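Local atomic coordinates of galactofuranose-binding protein YtfQ (Escherichia coli, PDB entry 2VK2), a protein that binds alpha- and beta-galactofuranose in the periplasm as the solute-binding component of the YtfQRT-YjfF ABC transporter. Residues P2-F7 with G58-F63; G15-E20 with L89-D94; P85-D90 with Y101-T106. All blocks are in the same frame, centred on the assembly; numbering follows the deposited sequence.

Interaction 1 (P2-F7 with G58-F63); sequences PLTVGF and GVDAIF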
loop_
_atom_site.group_PDB
_atom_site.type_symbol
_atom_site.label_atom_id
_atom_site.label_comp_id
_atom_site.label_asym_id
_atom_site.label_seq_id
_atom_site.Cartn_x
_atom_site.Cartn_y
_atom_site.Cartn_z
ATOM N N PRO A 2 -5.709 30.230 9.297
ATOM C CA PRO A 2 -6.229 28.871 9.138
ATOM C C PRO A 2 -5.846 28.262 7.790
ATOM O O PRO A 2 -5.909 28.952 6.770
ATOM C CB PRO A 2 -7.751 29.062 9.227
ATOM C CG PRO A 2 -7.950 30.374 9.897
ATOM C CD PRO A 2 -6.781 31.218 9.509
ATOM N N LEU A 3 -5.442 26.992 7.791
ATOM C CA LEU A 3 -5.119 26.279 6.552
ATOM C C LEU A 3 -6.238 25.318 6.178
ATOM O O LEU A 3 -6.797 24.639 7.040
ATOM C CB LEU A 3 -3.811 25.494 6.693
ATOM C CG LEU A 3 -2.504 26.283 6.795
ATOM C CD1 LEU A 3 -1.336 25.323 6.967
ATOM C CD2 LEU A 3 -2.289 27.169 5.575
ATOM N N THR A 4 -6.562 25.276 4.886
ATOM C CA THR A 4 -7.482 24.286 4.337
ATOM C C THR A 4 -6.728 23.418 3.335
ATOM O O THR A 4 -6.092 23.934 2.413
ATOM C CB THR A 4 -8.684 24.944 3.637
ATOM O OG1 THR A 4 -9.432 25.708 4.589
ATOM C CG2 THR A 4 -9.598 23.891 3.018
ATOM N N VAL A 5 -6.795 22.104 3.535
ATOM C CA VAL A 5 -6.144 21.144 2.652
ATOM C C VAL A 5 -7.205 20.278 1.980
ATOM O O VAL A 5 -8.119 19.781 2.635
ATOM C CB VAL A 5 -5.159 20.246 3.434
ATOM C CG1 VAL A 5 -4.571 19.166 2.533
ATOM C CG2 VAL A 5 -4.056 21.092 4.048
ATOM N N GLY A 6 -7.086 20.123 0.663
ATOM C CA GLY A 6 -7.925 19.201 -0.088
ATOM C C GLY A 6 -7.139 17.930 -0.335
ATOM O O GLY A 6 -6.058 17.980 -0.914
ATOM N N PHE A 7 -7.677 16.798 0.111
ATOM C CA PHE A 7 -7.024 15.499 -0.043
ATOM C C PHE A 7 -7.833 14.652 -1.013
ATOM O O PHE A 7 -8.973 14.283 -0.727
ATOM C CB PHE A 7 -6.905 14.828 1.334
ATOM C CG PHE A 7 -6.323 13.424 1.328
ATOM C CD1 PHE A 7 -5.501 12.952 0.305
ATOM C CD2 PHE A 7 -6.574 12.583 2.409
ATOM C CE1 PHE A 7 -4.977 11.658 0.352
ATOM C CE2 PHE A 7 -6.050 11.300 2.460
ATOM C CZ PHE A 7 -5.249 10.837 1.432
ATOM N N GLY A 58 -9.653 27.235 -4.194
ATOM C CA GLY A 58 -8.557 27.997 -3.610
ATOM C C GLY A 58 -8.115 27.483 -2.251
ATOM O O GLY A 58 -7.825 28.270 -1.350
ATOM N N VAL A 59 -8.048 26.162 -2.097
ATOM C CA VAL A 59 -7.470 25.568 -0.888
ATOM C C VAL A 59 -5.994 25.951 -0.790
ATOM O O VAL A 59 -5.379 26.355 -1.776
ATOM C CB VAL A 59 -7.611 24.024 -0.862
ATOM C CG1 VAL A 59 -9.074 23.616 -0.935
ATOM C CG2 VAL A 59 -6.804 23.378 -1.984
ATOM N N ASP A 60 -5.429 25.826 0.406
ATOM C CA ASP A 60 -4.035 26.205 0.640
ATOM C C ASP A 60 -3.046 25.160 0.149
ATOM O O ASP A 60 -1.904 25.482 -0.160
ATOM C CB ASP A 60 -3.794 26.459 2.125
ATOM C CG ASP A 60 -4.607 27.612 2.646
ATOM O OD1 ASP A 60 -4.260 28.766 2.326
ATOM O OD2 ASP A 60 -5.602 27.370 3.354
ATOM N N ALA A 61 -3.479 23.908 0.102
ATOM C CA ALA A 61 -2.616 22.826 -0.341
ATOM C C ALA A 61 -3.479 21.669 -0.781
ATOM O O ALA A 61 -4.622 21.541 -0.345
ATOM C CB ALA A 61 -1.681 22.397 0.775
ATOM N N ILE A 62 -2.928 20.844 -1.663
ATOM C CA ILE A 62 -3.607 19.650 -2.145
ATOM C C ILE A 62 -2.744 18.433 -1.844
ATOM O O ILE A 62 -1.547 18.430 -2.122
ATOM C CB ILE A 62 -3.917 19.753 -3.655
ATOM C CG1 ILE A 62 -4.971 20.841 -3.880
ATOM C CG2 ILE A 62 -4.414 18.415 -4.206
ATOM C CD1 ILE A 62 -5.120 21.279 -5.321
ATOM N N PHE A 63 -3.358 17.424 -1.234
ATOM C CA PHE A 63 -2.723 16.129 -1.013
ATOM C C PHE A 63 -3.362 15.167 -2.006
ATOM O O PHE A 63 -4.578 15.185 -2.191
ATOM C CB PHE A 63 -2.994 15.612 0.406
ATOM C CG PHE A 63 -2.258 16.338 1.515
ATOM C CD1 PHE A 63 -1.495 17.482 1.298
ATOM C CD2 PHE A 63 -2.376 15.864 2.817
ATOM C CE1 PHE A 63 -0.846 18.110 2.359
ATOM C CE2 PHE A 63 -1.741 16.492 3.869
ATOM C CZ PHE A 63 -0.976 17.612 3.644
#

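Interaction 2 (G15-E20 with L89-D94); sequences GWRAAE and LDRSID. With GZL (beta-D-galactofuranose), chain B.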
loop_
_atom_site.group_PDB
_atom_site.type_symbol
_atom_site.label_atom_id
_atom_site.label_comp_id
_atom_site.label_asym_id
_atom_site.label_seq_id
_atom_site.Cartn_x
_atom_site.Cartn_y
_atom_site.Cartn_z
ATOM N N GLY A 15 -8.203 -2.063 4.507
ATOM C CA GLY A 15 -8.207 -1.603 5.890
ATOM C C GLY A 15 -7.089 -0.616 6.153
ATOM O O GLY A 15 -7.229 0.279 6.983
ATOM N N TRP A 16 -5.973 -0.773 5.445
ATOM C CA TRP A 16 -4.873 0.169 5.568
ATOM C C TRP A 16 -5.292 1.568 5.115
ATOM O O TRP A 16 -5.019 2.546 5.807
ATOM C CB TRP A 16 -3.632 -0.283 4.785
ATOM C CG TRP A 16 -2.519 0.683 4.985
ATOM C CD1 TRP A 16 -1.580 0.656 5.968
ATOM C CD2 TRP A 16 -2.276 1.877 4.229
ATOM N NE1 TRP A 16 -0.750 1.746 5.862
ATOM C CE2 TRP A 16 -1.162 2.513 4.805
ATOM C CE3 TRP A 16 -2.893 2.467 3.117
ATOM C CZ2 TRP A 16 -0.640 3.706 4.302
ATOM C CZ3 TRP A 16 -2.373 3.655 2.619
ATOM C CH2 TRP A 16 -1.263 4.261 3.215
ATOM N N ARG A 17 -5.947 1.670 3.964
ATOM C CA ARG A 17 -6.322 2.993 3.460
ATOM C C ARG A 17 -7.383 3.642 4.340
ATOM O O ARG A 17 -7.362 4.850 4.542
ATOM C CB ARG A 17 -6.783 2.961 2.003
ATOM C CG ARG A 17 -6.929 4.380 1.421
ATOM C CD ARG A 17 -6.988 4.418 -0.095
ATOM N NE ARG A 17 -5.766 3.878 -0.675
ATOM C CZ ARG A 17 -4.613 4.531 -0.780
ATOM N NH1 ARG A 17 -4.488 5.789 -0.391
ATOM N NH2 ARG A 17 -3.573 3.901 -1.292
ATOM N N ALA A 18 -8.290 2.838 4.884
ATOM C CA ALA A 18 -9.269 3.344 5.841
ATOM C C ALA A 18 -8.563 3.960 7.050
ATOM O O ALA A 18 -8.955 5.024 7.527
ATOM C CB ALA A 18 -10.217 2.238 6.282
ATOM N N ALA A 19 -7.519 3.294 7.534
ATOM C CA ALA A 19 -6.712 3.819 8.631
ATOM C C ALA A 19 -5.968 5.092 8.226
ATOM O O ALA A 19 -5.883 6.033 9.010
ATOM C CB ALA A 19 -5.729 2.765 9.131
ATOM N N GLU A 20 -5.430 5.124 7.007
ATOM C CA GLU A 20 -4.750 6.323 6.514
ATOM C C GLU A 20 -5.695 7.527 6.516
ATOM O O GLU A 20 -5.305 8.626 6.911
ATOM C CB GLU A 20 -4.199 6.105 5.103
ATOM C CG GLU A 20 -3.347 7.262 4.592
ATOM C CD GLU A 20 -3.159 7.248 3.090
ATOM O OE1 GLU A 20 -4.124 6.935 2.363
ATOM O OE2 GLU A 20 -2.033 7.558 2.643
ATOM N N LEU A 89 0.915 11.305 -1.374
ATOM C CA LEU A 89 0.888 10.339 -0.232
ATOM C C LEU A 89 0.754 8.931 -0.749
ATOM O O LEU A 89 -0.093 8.629 -1.529
ATOM C CB LEU A 89 -0.308 10.668 0.686
ATOM C CG LEU A 89 -0.210 11.877 1.644
ATOM C CD1 LEU A 89 0.085 13.241 0.979
ATOM C CD2 LEU A 89 -1.510 11.918 2.454
ATOM N N ASP A 90 1.677 8.120 -0.225
ATOM C CA ASP A 90 1.611 6.634 -0.242
ATOM C C ASP A 90 1.756 5.924 -1.597
ATOM O O ASP A 90 2.130 4.793 -1.628
ATOM C CB ASP A 90 0.401 6.124 0.596
ATOM C CG ASP A 90 -0.903 6.051 -0.166
ATOM O OD1 ASP A 90 -1.021 5.316 -1.111
ATOM O OD2 ASP A 90 -1.861 6.696 0.258
ATOM N N ARG A 91 1.509 6.639 -2.678
ATOM C CA ARG A 91 1.928 6.201 -4.059
ATOM C C ARG A 91 2.643 7.355 -4.757
ATOM O O ARG A 91 2.480 8.464 -4.395
ATOM C CB ARG A 91 0.723 5.757 -4.882
ATOM C CG ARG A 91 -0.076 4.593 -4.190
ATOM C CD ARG A 91 -1.112 4.015 -5.106
ATOM N NE ARG A 91 -1.878 2.964 -4.330
ATOM C CZ ARG A 91 -3.028 2.452 -4.698
ATOM N NH1 ARG A 91 -3.587 2.703 -5.855
ATOM N NH2 ARG A 91 -3.671 1.635 -3.890
ATOM N N SER A 92 3.397 6.951 -5.765
ATOM C CA SER A 92 4.238 7.884 -6.501
ATOM C C SER A 92 3.740 8.069 -7.929
ATOM O O SER A 92 2.925 7.295 -8.428
ATOM C CB SER A 92 5.679 7.375 -6.522
ATOM O OG SER A 92 6.236 7.337 -5.219
ATOM N N ILE A 93 4.243 9.112 -8.583
ATOM C CA ILE A 93 3.927 9.361 -9.983
ATOM C C ILE A 93 5.199 9.345 -10.815
ATOM O O ILE A 93 6.304 9.523 -10.296
ATOM C CB ILE A 93 3.150 10.690 -10.182
ATOM C CG1 ILE A 93 4.020 11.906 -9.848
ATOM C CG2 ILE A 93 1.877 10.684 -9.337
ATOM C CD1 ILE A 93 3.313 13.231 -10.079
ATOM N N ASP A 94 5.011 9.107 -12.108
ATOM C CA ASP A 94 6.104 9.105 -13.067
ATOM C C ASP A 94 5.964 10.340 -13.952
ATOM O O ASP A 94 5.195 10.341 -14.911
ATOM C CB ASP A 94 6.072 7.820 -13.899
ATOM C CG ASP A 94 7.295 7.658 -14.790
ATOM O OD1 ASP A 94 8.350 8.262 -14.500
ATOM O OD2 ASP A 94 7.199 6.909 -15.784
HETATM C C6 GZL B . 0.461 1.759 0.104
HETATM C C5 GZL B . -0.542 1.698 -0.794
HETATM C C4 GZL B . -1.509 0.533 -0.905
HETATM C C3 GZL B . -1.640 -0.485 0.195
HETATM C C2 GZL B . -2.920 -0.720 0.449
HETATM O O6 GZL B . 1.298 2.800 0.145
HETATM O O5 GZL B . -0.658 2.666 -1.709
HETATM O O4 GZL B . -2.850 1.017 -1.059
HETATM O O3 GZL B . -0.597 -1.101 0.739
HETATM C C1 GZL B . -3.781 0.195 -0.346
HETATM O O2 GZL B . -3.452 -1.601 1.298
HETATM O O1 GZL B . -4.606 -0.517 -1.262
#

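Interaction 3 (P85-D90 with Y101-T106); sequences PVFLLD and YMTTVT. With GZL (beta-D-galactofuranose), chain B.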
loop_
_atom_site.group_PDB
_atom_site.type_symbol
_atom_site.label_atom_id
_atom_site.label_comp_id
_atom_site.label_asym_id
_atom_site.label_seq_id
_atom_site.Cartn_x
_atom_site.Cartn_y
_atom_site.Cartn_z
ATOM N N PRO A 85 0.510 24.329 -3.520
ATOM C CA PRO A 85 1.461 23.225 -3.386
ATOM C C PRO A 85 0.773 21.867 -3.302
ATOM O O PRO A 85 -0.303 21.750 -2.705
ATOM C CB PRO A 85 2.195 23.548 -2.080
ATOM C CG PRO A 85 1.244 24.381 -1.314
ATOM C CD PRO A 85 0.528 25.205 -2.335
ATOM N N VAL A 86 1.403 20.864 -3.907
ATOM C CA VAL A 86 0.860 19.512 -3.972
ATOM C C VAL A 86 1.797 18.543 -3.263
ATOM O O VAL A 86 3.013 18.583 -3.454
ATOM C CB VAL A 86 0.651 19.062 -5.434
ATOM C CG1 VAL A 86 0.274 17.582 -5.504
ATOM C CG2 VAL A 86 -0.417 19.919 -6.093
ATOM N N PHE A 87 1.211 17.682 -2.431
ATOM C CA PHE A 87 1.950 16.662 -1.697
ATOM C C PHE A 87 1.377 15.303 -2.066
ATOM O O PHE A 87 0.167 15.112 -2.041
ATOM C CB PHE A 87 1.820 16.899 -0.189
ATOM C CG PHE A 87 2.312 18.249 0.256
ATOM C CD1 PHE A 87 3.547 18.384 0.874
ATOM C CD2 PHE A 87 1.546 19.387 0.044
ATOM C CE1 PHE A 87 4.009 19.631 1.275
ATOM C CE2 PHE A 87 2.003 20.633 0.442
ATOM C CZ PHE A 87 3.234 20.755 1.055
ATOM N N LEU A 88 2.252 14.373 -2.434
ATOM C CA LEU A 88 1.823 13.032 -2.808
ATOM C C LEU A 88 1.958 12.106 -1.606
ATOM O O LEU A 88 2.964 12.143 -0.905
ATOM C CB LEU A 88 2.649 12.510 -3.986
ATOM C CG LEU A 88 2.627 13.395 -5.237
ATOM C CD1 LEU A 88 3.509 12.789 -6.315
ATOM C CD2 LEU A 88 1.210 13.605 -5.750
ATOM N N LEU A 89 0.915 11.305 -1.374
ATOM C CA LEU A 89 0.888 10.339 -0.232
ATOM C C LEU A 89 0.754 8.931 -0.749
ATOM O O LEU A 89 -0.093 8.629 -1.529
ATOM C CB LEU A 89 -0.308 10.668 0.686
ATOM C CG LEU A 89 -0.210 11.877 1.644
ATOM C CD1 LEU A 89 0.085 13.241 0.979
ATOM C CD2 LEU A 89 -1.510 11.918 2.454
ATOM N N ASP A 90 1.677 8.120 -0.225
ATOM C CA ASP A 90 1.611 6.634 -0.242
ATOM C C ASP A 90 1.756 5.924 -1.597
ATOM O O ASP A 90 2.130 4.793 -1.628
ATOM C CB ASP A 90 0.401 6.124 0.596
ATOM C CG ASP A 90 -0.903 6.051 -0.166
ATOM O OD1 ASP A 90 -1.021 5.316 -1.111
ATOM O OD2 ASP A 90 -1.861 6.696 0.258
ATOM N N TYR A 101 5.353 18.762 -7.990
ATOM C CA TYR A 101 4.866 18.467 -6.643
ATOM C C TYR A 101 5.973 18.719 -5.633
ATOM O O TYR A 101 7.147 18.770 -5.994
ATOM C CB TYR A 101 4.371 17.022 -6.553
ATOM C CG TYR A 101 5.449 15.997 -6.785
ATOM C CD1 TYR A 101 6.179 15.482 -5.721
ATOM C CD2 TYR A 101 5.752 15.552 -8.067
ATOM C CE1 TYR A 101 7.174 14.555 -5.916
ATOM C CE2 TYR A 101 6.751 14.611 -8.274
ATOM C CZ TYR A 101 7.458 14.120 -7.190
ATOM O OH TYR A 101 8.452 13.188 -7.364
ATOM N N MET A 102 5.594 18.857 -4.366
ATOM C CA MET A 102 6.535 19.208 -3.307
ATOM C C MET A 102 7.348 18.002 -2.856
ATOM O O MET A 102 8.577 18.026 -2.872
ATOM C CB MET A 102 5.782 19.786 -2.109
ATOM C CG MET A 102 5.030 21.068 -2.416
ATOM S SD MET A 102 6.126 22.480 -2.605
ATOM C CE MET A 102 6.409 22.878 -0.882
ATOM N N THR A 103 6.649 16.950 -2.442
ATOM C CA THR A 103 7.295 15.737 -1.970
ATOM C C THR A 103 6.343 14.566 -2.124
ATOM O O THR A 103 5.141 14.759 -2.322
ATOM C CB THR A 103 7.720 15.864 -0.486
ATOM O OG1 THR A 103 8.575 14.773 -0.127
ATOM C CG2 THR A 103 6.505 15.867 0.438
ATOM N N THR A 104 6.902 13.361 -2.062
ATOM C CA THR A 104 6.122 12.136 -1.929
ATOM C C THR A 104 6.437 11.532 -0.569
ATOM O O THR A 104 7.599 11.262 -0.266
ATOM C CB THR A 104 6.468 11.107 -3.020
ATOM O OG1 THR A 104 6.336 11.710 -4.311
ATOM C CG2 THR A 104 5.543 9.898 -2.941
ATOM N N VAL A 105 5.407 11.352 0.255
ATOM C CA VAL A 105 5.543 10.637 1.519
ATOM C C VAL A 105 5.155 9.191 1.262
ATOM O O VAL A 105 4.034 8.914 0.842
ATOM C CB VAL A 105 4.638 11.224 2.613
ATOM C CG1 VAL A 105 4.874 10.498 3.939
ATOM C CG2 VAL A 105 4.885 12.718 2.767
ATOM N N THR A 106 6.080 8.268 1.491
ATOM C CA THR A 106 5.871 6.893 1.068
ATOM C C THR A 106 6.890 5.974 1.715
ATOM O O THR A 106 7.943 6.420 2.155
ATOM C CB THR A 106 5.984 6.787 -0.481
ATOM O OG1 THR A 106 5.743 5.441 -0.909
ATOM C CG2 THR A 106 7.362 7.236 -0.959
HETATM C C6 GZL B . 0.461 1.759 0.104
HETATM C C5 GZL B . -0.542 1.698 -0.794
HETATM C C4 GZL B . -1.509 0.533 -0.905
HETATM C C3 GZL B . -1.640 -0.485 0.195
HETATM C C2 GZL B . -2.920 -0.720 0.449
HETATM O O6 GZL B . 1.298 2.800 0.145
HETATM O O5 GZL B . -0.658 2.666 -1.709
HETATM O O4 GZL B . -2.850 1.017 -1.059
HETATM O O3 GZL B . -0.597 -1.101 0.739
HETATM C C1 GZL B . -3.781 0.195 -0.346
HETATM O O2 GZL B . -3.452 -1.601 1.298
HETATM O O1 GZL B . -4.606 -0.517 -1.262
HETATM O O HOH W 1 4.105 3.548 0.487
#

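Interaction 1 (P2-F7 with G58-F63)
The carbonyl oxygen of Thr4 takes two backbone donors from the other segment: Asp60 N, 2.8 Å from Thr4 O, and, weakly, Ala61 N. Asp60 answers with its side chain. Asp60 CG lies anti to its own carbonyl carbon (chi1 -63°), and Asp60 OD2 accepts from Thr4 N through its anti lone pair, 2.8 Å and nearly straight at 169°, while Leu3 CD2 rests against CG and CB of the same aspartate. An alanine at Asp60 would probably leave Thr4 N without this acceptor and Leu3 CD2 with less to pack on. Beyond this start the strands pair in parallel, Gly6 N to Ala61 O at 3.0 Å and Phe63 N to Gly6 O at 2.8 Å. On the sheet face that bears Val5, Ala61, Phe7 and Phe63, the Val5 methyl CG1 sits over the centre of the Phe63 ring in a CH-pi contact, 3.7 Å from the centroid. Phe7 turns its ring edge to Phe63 O, with CD1 3.5 Å from that oxygen. Helix 252-265 packs on this face through Phe256 and Leu259, helix 44-57 lies against Ile62 on the other face and against Val59, and strand 34-39 pairs with the far edge of strand 4-7.

Interaction 2 (G15-E20 with L89-D94)
Arg17 and Asp90 meet in a salt-bridge network within the galactofuranose pocket of this periplasmic binding protein, where the start of helix 15-31 faces the loop after strand 86-89. Among the charged groups, Arg17 grips Asp90 end-on, NH1 to OD2 and NH2 to OD1, both 2.9 Å and on the syn sides of the carboxylate; the two planes stand 45° apart. The bend of Arg17 at chi3 (-61°) places NE beside Glu13, its salt-bridge partner. Arg17 NH1 also forms a salt bridge with Glu20 OE1 and donates to Gln9 OE1, while Gln9 NE2 donates to Glu20 OE1. Glu20 OE2 lies only 2.5 Å from Asp90 OD2.

Van der Waals contact comes from Trp16, whose CH2 approaches Asp90 CB to 3.6 Å. One face of its indole looks toward the sugar's C6 and the opposite one is backed by Glu20 CB, while NE1 is tied to Leu247 O.

Hydrogen bonds to the sugar come from both segments. Asp90 accepts from O5 at OD1 and from O6 at its backbone O. Arg17 NH2, besides holding Asp90, donates to O4. Arg91, extended from CG to NE, brings NE to 2.9 Å from sugar O5, and its NH2 donates to sugar O4 at 3.0 Å and 169°, so that O4 receives one N-H from each arginine although their NH2 atoms are just 3.4 Å apart.

Interaction 3 (P85-D90 with Y101-T106)
Strands 86-89 and 103-106 run parallel, 22° apart, joined by a ladder of four nearly straight backbone bonds: Met102 N to Val86 O, Leu88 N to Thr103 O, Val105 N to Leu88 O and Asp90 N to Val105 O. The last is the shortest, 2.7 Å from Asp90 N to Val105 O, and ties down Asp90, the first residue beyond the strand.

On the face bearing Leu88 and Thr104, Leu88 crosses Tyr101 at about a right angle. Tyr101 CG stands between the backbone N and the carbonyl carbon (chi1 63°), and Leu88 CD1 lies over the centre of its ring, a CH-pi contact of 3.8 Å to the centroid. Leu88 CD1 also lies 3.6 Å from Thr104 OG1. Phe87, directed to the other face, runs side by side with Met102: Met102 CB covers one face of the ring toward its rim, 3.8 Å from CE1 of Phe87, and Thr103 CG2 meets the ring edge at CD1. Met102 CG also rests on Pro85 CB. Thr103 OG1 bonds to Glu270 O, and helix 252-265 packs on Phe87 and Leu89.

At the C-terminal end, a water donates to Thr106 OG1 at 2.9 Å and to Asp90 O, and is hydrogen-bonded to sugar O6. Such a parallel sheet, delivering ligand contacts from the C-terminal ends of its strands, is characteristic of the Rossmann-like lobes of periplasmic binding proteins.

Overall arrangement
From the N terminus, strand 4-9 leads into helix 15-31, and interaction 1 closes the first loop when the chain returns, through strand 34-39 and helix 44-57, to set strand 61-64 beside it. Interaction 2 opens before that closure and ends after it, so the two cross; it brings the start of helix 15-31 to the loop following strand 86-89. Interaction 3 follows interaction 1 in series, closes a short helix-free loop, and shares Leu89 and Asp90 with interaction 2. Strands 61-64 and 86-89 are neighbours, so interactions 1 and 3 belong to one sheet, with Phe63 against Phe87 between them. Interactions 2 and 3 both reach the sugar.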